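Local coordinates for D-galactonate dehydratase family member SEN1436 (PDB 3TW9), which catalyses, with low activity in vitro, the magnesium-dependent dehydration of D-gluconate to 2-dehydro-3-deoxy-D-gluconate, as a member of the mandelate racemase/muconate lactonizing enzyme family, at residues C[145-150]-C[371-376]; C[244-249]-C[269-274]. One frame throughout, in Å; residues are numbered along the deposited sequence. Where two conformers were deposited one is given.

From the N terminus, the chain first builds its antiparallel sheet and helices, then enters the barrel along strand 147-152. Contact 1 takes this strand and joins it to 371-376, which follows helix 357-369 much later in the sequence, so it closes a loop of 220 residues. Contact 2 is nested inside that loop: it ties strand 244-248 to strand 272-274 across a single helix, 255-265. Both belong to the same curled sheet, contact 1 bringing the first strand of the barrel, 147-152, to its last, 376-377. Inside the barrel they meet, where the hydroxyls of Y150 and Y272 are hydrogen-bonded and I375 packs against F271 and Y272.

Contact 1 (C[145-150]-C[371-376]); sequences DGIPLY and PNFGIQ
P148 and Y150 of strand 147-150 both bond to Q376, where 371-376 arrives from an irregular loop and turns into strand. The directions of the touching parts diverge by 51°, so the two backbones run together only at the L149-Q376 pair, a parallel bridge with the CA atoms 4.7 Å apart. Q376 N gives its hydrogen to P148 O over 3.1 Å, lying in the carbonyl plane. Two residues on, Y150 N donates to Q376 O, but from above the carbonyl plane, and L149 CA adds a CA-H...O contact to the same oxygen. Q376 O is thus met by two groups of the strand.

Among the side chains, the F373 ring reaches the proline: CG is anti to the backbone N (chi1 164°), which sends the ring across to 147-148. P148 CG comes to the ring's edge, 3.5 Å from F373 CE2, while I147 CG2 lies 3.7 Å from F373 CZ, the two side chains crossing at about a right angle. The same methyl of I147 also touches Q376 CB. I375 fills the other end: I375 CD1 settles 3.5 Å from P148 O, and I375 CG2 sits at the edge of the Y150 ring, 3.6 Å from Y150 CD2. The polar tips are bound elsewhere, Y150 OH by Y272 and Q376 NE2 by D367 on helix 357-369.

Y150 also lies beside R321 and E377, both assigned to substrate binding, so this seam borders the active site. Joining the first strand of the barrel to the last in parallel is the closure expected of the modified TIM barrel of the enolase superfamily.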
ATOM      1  N   ASP C 145      -4.981   4.312 -20.082  1.00 25.61           N
ATOM      2  CA  ASP C 145      -6.189   4.522 -20.891  1.00 29.91           C
ATOM      3  C   ASP C 145      -6.908   3.228 -21.307  1.00 28.46           C
ATOM      4  O   ASP C 145      -7.992   3.268 -21.888  1.00 32.06           O
ATOM      5  CB  ASP C 145      -5.816   5.335 -22.130  1.00 21.09           C
ATOM      6  CG  ASP C 145      -5.182   6.673 -21.782  1.00 24.36           C
ATOM      7  OD1 ASP C 145      -5.897   7.489 -21.187  1.00 28.90           O
ATOM      8  OD2 ASP C 145      -3.990   6.918 -22.117  1.00 23.27           O
ATOM      9  N   GLY C 146      -6.291   2.084 -21.033  1.00 23.80           N
ATOM     10  CA  GLY C 146      -6.902   0.768 -21.257  1.00 22.37           C
ATOM     11  C   GLY C 146      -6.004  -0.289 -20.615  1.00 22.55           C
ATOM     12  O   GLY C 146      -4.873   0.008 -20.243  1.00 24.23           O
ATOM     13  N   ILE C 147      -6.518  -1.506 -20.487  1.00 24.58           N
ATOM     14  CA  ILE C 147      -5.809  -2.594 -19.821  1.00 24.26           C
ATOM     15  C   ILE C 147      -5.305  -3.628 -20.824  1.00 23.80           C
ATOM     16  O   ILE C 147      -6.103  -4.410 -21.384  1.00 22.71           O
ATOM     17  CB  ILE C 147      -6.699  -3.259 -18.753  1.00 22.91           C
ATOM     18  CG1 ILE C 147      -7.151  -2.202 -17.766  1.00 23.05           C
ATOM     19  CG2 ILE C 147      -5.916  -4.387 -18.025  1.00 29.93           C
ATOM     20  CD1 ILE C 147      -8.295  -2.647 -16.876  1.00 25.27           C
ATOM     21  N   PRO C 148      -3.979  -3.635 -21.067  1.00 19.70           N
ATOM     22  CA  PRO C 148      -3.439  -4.630 -21.989  1.00 20.44           C
ATOM     23  C   PRO C 148      -3.591  -6.043 -21.464  1.00 21.76           C
ATOM     24  O   PRO C 148      -3.458  -6.302 -20.261  1.00 20.98           O
ATOM     25  CB  PRO C 148      -1.961  -4.248 -22.144  1.00 25.00           C
ATOM     26  CG  PRO C 148      -1.691  -3.233 -21.123  1.00 29.64           C
ATOM     27  CD  PRO C 148      -2.984  -2.610 -20.708  1.00 25.80           C
ATOM     28  N   LEU C 149      -3.924  -6.927 -22.386  1.00 20.64           N
ATOM     29  CA  LEU C 149      -4.238  -8.290 -22.073  1.00 17.90           C
ATOM     30  C   LEU C 149      -3.257  -9.237 -22.732  1.00 20.55           C
ATOM     31  O   LEU C 149      -2.589  -8.894 -23.724  1.00 22.38           O
ATOM     32  CB  LEU C 149      -5.645  -8.616 -22.592  1.00 22.97           C
ATOM     33  CG  LEU C 149      -6.798  -7.709 -22.224  1.00 19.56           C
ATOM     34  CD1 LEU C 149      -7.982  -8.132 -23.038  1.00 20.04           C
ATOM     35  CD2 LEU C 149      -7.109  -7.706 -20.693  1.00 23.46           C
ATOM     36  N   TYR C 150      -3.126 -10.425 -22.145  1.00 21.21           N
ATOM     37  CA  TYR C 150      -2.643 -11.585 -22.870  1.00 18.43           C
ATOM     38  C   TYR C 150      -3.679 -12.699 -22.807  1.00 20.34           C
ATOM     39  O   TYR C 150      -4.508 -12.749 -21.896  1.00 21.97           O
ATOM     40  CB  TYR C 150      -1.240 -12.081 -22.439  1.00 19.50           C
ATOM     41  CG  TYR C 150      -1.082 -12.895 -21.154  1.00 21.55           C
ATOM     42  CD1 TYR C 150      -1.038 -14.293 -21.183  1.00 23.11           C
ATOM     43  CD2 TYR C 150      -0.863 -12.248 -19.929  1.00 22.66           C
ATOM     44  CE1 TYR C 150      -0.833 -15.038 -20.015  1.00 26.49           C
ATOM     45  CE2 TYR C 150      -0.658 -12.996 -18.743  1.00 19.50           C
ATOM     46  CZ  TYR C 150      -0.631 -14.377 -18.810  1.00 18.98           C
ATOM     47  OH  TYR C 150      -0.403 -15.121 -17.667  1.00 21.16           O
ATOM     48  N   PRO C 371       0.118   2.086 -10.545  1.00 18.12           N
ATOM     49  CA  PRO C 371       1.174   2.559 -11.455  1.00 18.40           C
ATOM     50  C   PRO C 371       2.022   1.409 -11.975  1.00 19.67           C
ATOM     51  O   PRO C 371       2.462   1.429 -13.124  1.00 23.20           O
ATOM     52  CB  PRO C 371       2.034   3.476 -10.565  1.00 23.95           C
ATOM     53  CG  PRO C 371       1.182   3.844  -9.469  1.00 31.31           C
ATOM     54  CD  PRO C 371       0.207   2.733  -9.230  1.00 17.10           C
ATOM     55  N   ASN C 372       2.219   0.397 -11.126  1.00 18.54           N
ATOM     56  CA  ASN C 372       3.060  -0.752 -11.457  1.00 15.77           C
ATOM     57  C   ASN C 372       2.289  -1.923 -12.031  1.00 21.07           C
ATOM     58  O   ASN C 372       2.722  -3.091 -11.909  1.00 16.75           O
ATOM     59  CB  ASN C 372       3.853  -1.212 -10.206  1.00 16.07           C
ATOM     60  CG  ASN C 372       2.930  -1.668  -9.092  1.00 18.92           C
ATOM     61  OD1 ASN C 372       1.940  -1.019  -8.808  1.00 20.94           O
ATOM     62  ND2 ASN C 372       3.248  -2.781  -8.465  1.00 17.99           N
ATOM     63  N   PHE C 373       1.137  -1.661 -12.652  1.00 17.82           N
ATOM     64  CA  PHE C 373       0.487  -2.713 -13.456  1.00 14.86           C
ATOM     65  C   PHE C 373       1.419  -3.294 -14.494  1.00 16.32           C
ATOM     66  O   PHE C 373       2.162  -2.556 -15.181  1.00 22.84           O
ATOM     67  CB  PHE C 373      -0.753  -2.114 -14.151  1.00 18.02           C
ATOM     68  CG  PHE C 373      -1.284  -2.948 -15.283  1.00 24.01           C
ATOM     69  CD1 PHE C 373      -2.163  -3.994 -15.038  1.00 20.18           C
ATOM     70  CD2 PHE C 373      -0.901  -2.686 -16.596  1.00 20.34           C
ATOM     71  CE1 PHE C 373      -2.658  -4.780 -16.106  1.00 19.78           C
ATOM     72  CE2 PHE C 373      -1.369  -3.466 -17.634  1.00 24.40           C
ATOM     73  CZ  PHE C 373      -2.276  -4.493 -17.391  1.00 25.94           C
ATOM     74  N   GLY C 374       1.394  -4.626 -14.635  1.00 15.70           N
ATOM     75  CA  GLY C 374       2.226  -5.282 -15.658  1.00 19.59           C
ATOM     76  C   GLY C 374       1.420  -5.779 -16.848  1.00 20.64           C
ATOM     77  O   GLY C 374       1.657  -5.350 -18.000  1.00 18.79           O
ATOM     78  N   ILE C 375       0.500  -6.709 -16.589  1.00 20.22           N
ATOM     79  CA  ILE C 375      -0.302  -7.298 -17.677  1.00 18.31           C
ATOM     80  C   ILE C 375      -1.563  -7.910 -17.084  1.00 21.15           C
ATOM     81  O   ILE C 375      -1.592  -8.238 -15.898  1.00 20.04           O
ATOM     82  CB  ILE C 375       0.484  -8.340 -18.525  1.00 18.57           C
ATOM     83  CG1 ILE C 375      -0.160  -8.557 -19.897  1.00 22.98           C
ATOM     84  CG2 ILE C 375       0.611  -9.709 -17.780  1.00 15.97           C
ATOM     85  CD1 ILE C 375      -0.115  -7.313 -20.778  1.00 19.45           C
ATOM     86  N   GLN C 376      -2.621  -8.033 -17.888  1.00 20.09           N
ATOM     87  CA  GLN C 376      -3.798  -8.798 -17.452  1.00 21.43           C
ATOM     88  C   GLN C 376      -4.084 -10.032 -18.322  1.00 27.73           C
ATOM     89  O   GLN C 376      -4.559  -9.932 -19.464  1.00 22.46           O
ATOM     90  CB  GLN C 376      -5.045  -7.930 -17.343  1.00 20.28           C
ATOM     91  CG  GLN C 376      -6.224  -8.641 -16.663  1.00 16.55           C
ATOM     92  CD  GLN C 376      -5.812  -9.210 -15.311  1.00 15.52           C
ATOM     93  OE1 GLN C 376      -5.766 -10.443 -15.116  1.00 24.57           O
ATOM     94  NE2 GLN C 376      -5.535  -8.326 -14.374  1.00 18.48           N
TER

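Contact 2 (C[244-249]-C[269-274]); sequences EFIHDV and QLFYLE
I246 lies against Y272, and its side chain can be followed outward atom by atom. I246 CB is 4.1 Å from Y272 O. From it I246 CG2 branches anti to the backbone N and comes within 3.5 Å of Y272 CE1. The other branch, I246 CG1, stands over the ring face, 4.0 Å from the centroid of Y272, in a CH-pi contact. At the tip, I246 CD1 bridges two rings, near Y272 CZ and 3.8 Å from F271 CD2.

The strands beneath are parallel, the two strands of a beta-alpha-beta crossover through helix 255-265, joined by F271 N to F245 O, H247 N to Y272 O, E274 N to H247 O and V249 N to E274 O. Near their start, a water links E244 OE1, F245 N and Q269 O. On the face of H247 and L273, L273 CD1 meets the imidazole edge and packs 3.5 Å from V249 CG2.

At the C-terminal ends, the carboxylates of D248 and E274 stack with their planes 2° apart, D248 OD2 lying 3.5 Å from E274 OE1. Both residues bind magnesium, with E300 as the third protein ligand, and E274 OE2 forms a salt bridge to R321. Two carboxylates this close would probably repel each other; the salt bridge from R321, and magnesium when bound, would offset that, so the contact presents a concentrated negative site suited to a divalent cation.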
ATOM      1  N   GLU C 244       4.852 -10.074 -27.928  1.00 23.05           N
ATOM      2  CA  GLU C 244       5.291 -10.474 -26.592  1.00 24.60           C
ATOM      3  C   GLU C 244       4.842 -11.904 -26.275  1.00 23.66           C
ATOM      4  O   GLU C 244       3.669 -12.261 -26.469  1.00 22.89           O
ATOM      5  CB  GLU C 244       4.781  -9.500 -25.523  1.00 21.06           C
ATOM      6  CG  GLU C 244       5.270  -8.054 -25.642  1.00 26.71           C
ATOM      7  CD  GLU C 244       6.757  -7.850 -25.318  1.00 35.34           C
ATOM      8  OE1 GLU C 244       7.392  -8.722 -24.693  1.00 28.67           O
ATOM      9  OE2 GLU C 244       7.300  -6.803 -25.711  1.00 35.17           O
ATOM     10  N   PHE C 245       5.790 -12.709 -25.787  1.00 20.43           N
ATOM     11  CA  PHE C 245       5.567 -14.120 -25.453  1.00 19.24           C
ATOM     12  C   PHE C 245       5.659 -14.362 -23.959  1.00 19.91           C
ATOM     13  O   PHE C 245       6.564 -13.847 -23.299  1.00 21.75           O
ATOM     14  CB  PHE C 245       6.634 -15.009 -26.091  1.00 22.22           C
ATOM     15  CG  PHE C 245       6.515 -15.171 -27.582  1.00 24.29           C
ATOM     16  CD1 PHE C 245       5.302 -14.941 -28.240  1.00 33.37           C
ATOM     17  CD2 PHE C 245       7.606 -15.623 -28.317  1.00 28.03           C
ATOM     18  CE1 PHE C 245       5.197 -15.119 -29.613  1.00 31.03           C
ATOM     19  CE2 PHE C 245       7.510 -15.800 -29.708  1.00 19.81           C
ATOM     20  CZ  PHE C 245       6.287 -15.547 -30.341  1.00 26.61           C
ATOM     21  N   ILE C 246       4.690 -15.112 -23.452  1.00 22.59           N
ATOM     22  CA  ILE C 246       4.715 -15.646 -22.088  1.00 23.91           C
ATOM     23  C   ILE C 246       4.785 -17.167 -22.134  1.00 25.64           C
ATOM     24  O   ILE C 246       4.151 -17.802 -22.967  1.00 19.50           O
ATOM     25  CB  ILE C 246       3.476 -15.152 -21.312  1.00 17.98           C
ATOM     26  CG1 ILE C 246       3.731 -13.707 -20.886  1.00 20.47           C
ATOM     27  CG2 ILE C 246       3.107 -16.077 -20.099  1.00 22.44           C
ATOM     28  CD1 ILE C 246       2.547 -12.990 -20.582  1.00 21.53           C
ATOM     29  N   HIS C 247       5.586 -17.756 -21.251  1.00 21.86           N
ATOM     30  CA  HIS C 247       5.609 -19.197 -21.132  1.00 19.66           C
ATOM     31  C   HIS C 247       5.441 -19.567 -19.677  1.00 26.05           C
ATOM     32  O   HIS C 247       6.133 -19.021 -18.821  1.00 23.19           O
ATOM     33  CB  HIS C 247       6.909 -19.815 -21.679  1.00 21.38           C
ATOM     34  CG  HIS C 247       6.914 -21.311 -21.595  1.00 22.11           C
ATOM     35  ND1 HIS C 247       6.117 -22.091 -22.405  1.00 19.79           N
ATOM     36  CD2 HIS C 247       7.529 -22.160 -20.737  1.00 20.23           C
ATOM     37  CE1 HIS C 247       6.288 -23.366 -22.094  1.00 24.24           C
ATOM     38  NE2 HIS C 247       7.133 -23.435 -21.077  1.00 23.89           N
ATOM     39  N   ASP C 248       4.556 -20.517 -19.421  1.00 19.74           N
ATOM     40  CA  ASP C 248       4.277 -20.985 -18.063  1.00 18.48           C
ATOM     41  C   ASP C 248       4.930 -22.345 -17.814  1.00 22.91           C
ATOM     42  O   ASP C 248       4.533 -23.371 -18.373  1.00 22.71           O
ATOM     43  CB  ASP C 248       2.734 -21.065 -17.897  1.00 23.43           C
ATOM     44  CG  ASP C 248       2.284 -21.231 -16.461  1.00 31.16           C
ATOM     45  OD1 ASP C 248       3.139 -21.284 -15.558  1.00 32.47           O
ATOM     46  OD2 ASP C 248       1.049 -21.290 -16.228  1.00 29.46           O
ATOM     47  N   VAL C 249       5.934 -22.363 -16.943  1.00 17.64           N
ATOM     48  CA  VAL C 249       6.541 -23.624 -16.473  1.00 18.86           C
ATOM     49  C   VAL C 249       5.572 -24.423 -15.567  1.00 20.32           C
ATOM     50  O   VAL C 249       5.618 -25.651 -15.547  1.00 20.58           O
ATOM     51  CB  VAL C 249       7.856 -23.324 -15.715  1.00 20.04           C
ATOM     52  CG1 VAL C 249       8.522 -24.597 -15.211  1.00 20.20           C
ATOM     53  CG2 VAL C 249       8.809 -22.562 -16.622  1.00 21.39           C
ATOM     54  N   GLN C 269      13.805 -13.390 -25.421  1.00 19.30           N
ATOM     55  CA  GLN C 269      13.237 -12.151 -24.880  0.50 19.20           C
ATOM     56  C   GLN C 269      11.766 -12.303 -24.494  1.00 25.57           C
ATOM     57  O   GLN C 269      10.909 -11.555 -24.996  1.00 23.91           O
ATOM     58  CB  GLN C 269      13.401 -11.007 -25.897  0.50 25.88           C
ATOM     59  CG  GLN C 269      14.839 -10.734 -26.344  0.50 32.24           C
ATOM     60  CD  GLN C 269      15.449  -9.551 -25.618  0.50 30.86           C
ATOM     61  OE1 GLN C 269      15.029  -9.212 -24.516  0.50 42.89           O
ATOM     62  NE2 GLN C 269      16.442  -8.914 -26.237  0.50 32.20           N
ATOM     63  N   LEU C 270      11.472 -13.282 -23.636  1.00 22.36           N
ATOM     64  CA  LEU C 270      10.114 -13.481 -23.147  0.50 21.43           C
ATOM     65  C   LEU C 270       9.663 -12.303 -22.301  1.00 17.18           C
ATOM     66  O   LEU C 270      10.467 -11.663 -21.627  1.00 20.18           O
ATOM     67  CB  LEU C 270      10.004 -14.782 -22.334  0.50 22.29           C
ATOM     68  CG  LEU C 270       9.745 -16.055 -23.150  0.50 26.50           C
ATOM     69  CD1 LEU C 270      10.875 -16.363 -24.127  0.50 16.91           C
ATOM     70  CD2 LEU C 270       9.496 -17.246 -22.238  0.50 25.22           C
ATOM     71  N   PHE C 271       8.377 -12.007 -22.351  1.00 20.21           N
ATOM     72  CA  PHE C 271       7.810 -10.987 -21.476  1.00 16.06           C
ATOM     73  C   PHE C 271       7.884 -11.471 -20.020  1.00 19.08           C
ATOM     74  O   PHE C 271       8.247 -10.714 -19.121  1.00 22.26           O
ATOM     75  CB  PHE C 271       6.368 -10.701 -21.889  1.00 20.15           C
ATOM     76  CG  PHE C 271       5.709  -9.614 -21.102  1.00 23.87           C
ATOM     77  CD1 PHE C 271       5.958  -8.284 -21.386  1.00 22.28           C
ATOM     78  CD2 PHE C 271       4.803  -9.928 -20.076  1.00 23.41           C
ATOM     79  CE1 PHE C 271       5.326  -7.263 -20.647  1.00 23.20           C
ATOM     80  CE2 PHE C 271       4.187  -8.916 -19.344  1.00 15.98           C
ATOM     81  CZ  PHE C 271       4.432  -7.598 -19.632  1.00 17.64           C
ATOM     82  N   TYR C 272       7.521 -12.735 -19.820  1.00 20.96           N
ATOM     83  CA  TYR C 272       7.893 -13.440 -18.607  1.00 18.70           C
ATOM     84  C   TYR C 272       7.887 -14.959 -18.715  1.00 21.74           C
ATOM     85  O   TYR C 272       7.198 -15.538 -19.561  1.00 18.74           O
ATOM     86  CB  TYR C 272       7.138 -12.908 -17.375  1.00 15.31           C
ATOM     87  CG  TYR C 272       5.645 -13.058 -17.239  1.00 17.76           C
ATOM     88  CD1 TYR C 272       5.003 -14.321 -17.277  1.00 18.27           C
ATOM     89  CD2 TYR C 272       4.871 -11.926 -16.940  1.00 18.15           C
ATOM     90  CE1 TYR C 272       3.600 -14.418 -17.036  1.00 16.99           C
ATOM     91  CE2 TYR C 272       3.520 -12.014 -16.728  1.00 20.53           C
ATOM     92  CZ  TYR C 272       2.880 -13.240 -16.782  1.00 17.77           C
ATOM     93  OH  TYR C 272       1.508 -13.246 -16.522  1.00 20.02           O
ATOM     94  N   LEU C 273       8.680 -15.582 -17.840  1.00 17.74           N
ATOM     95  CA  LEU C 273       8.662 -17.034 -17.632  1.00 19.80           C
ATOM     96  C   LEU C 273       7.993 -17.246 -16.283  1.00 21.00           C
ATOM     97  O   LEU C 273       8.435 -16.680 -15.279  1.00 18.82           O
ATOM     98  CB  LEU C 273      10.082 -17.583 -17.578  1.00 22.00           C
ATOM     99  CG  LEU C 273      10.262 -19.109 -17.434  1.00 17.49           C
ATOM    100  CD1 LEU C 273       9.730 -19.828 -18.689  1.00 20.97           C
ATOM    101  CD2 LEU C 273      11.714 -19.447 -17.254  1.00 19.92           C
ATOM    102  N   GLU C 274       6.927 -18.038 -16.285  1.00 18.36           N
ATOM    103  CA  GLU C 274       5.983 -18.113 -15.178  1.00 17.45           C
ATOM    104  C   GLU C 274       6.094 -19.393 -14.360  1.00 20.34           C
ATOM    105  O   GLU C 274       6.272 -20.490 -14.903  1.00 17.09           O
ATOM    106  CB  GLU C 274       4.552 -17.975 -15.709  1.00 20.42           C
ATOM    107  CG  GLU C 274       3.521 -17.973 -14.598  1.00 21.28           C
ATOM    108  CD  GLU C 274       2.136 -18.042 -15.110  1.00 24.22           C
ATOM    109  OE1 GLU C 274       1.981 -17.925 -16.329  1.00 26.06           O
ATOM    110  OE2 GLU C 274       1.208 -18.184 -14.278  1.00 28.00           O
TER
HETATM  111  O   HOH W   1       8.266 -11.068 -25.460  1.00 24.29           O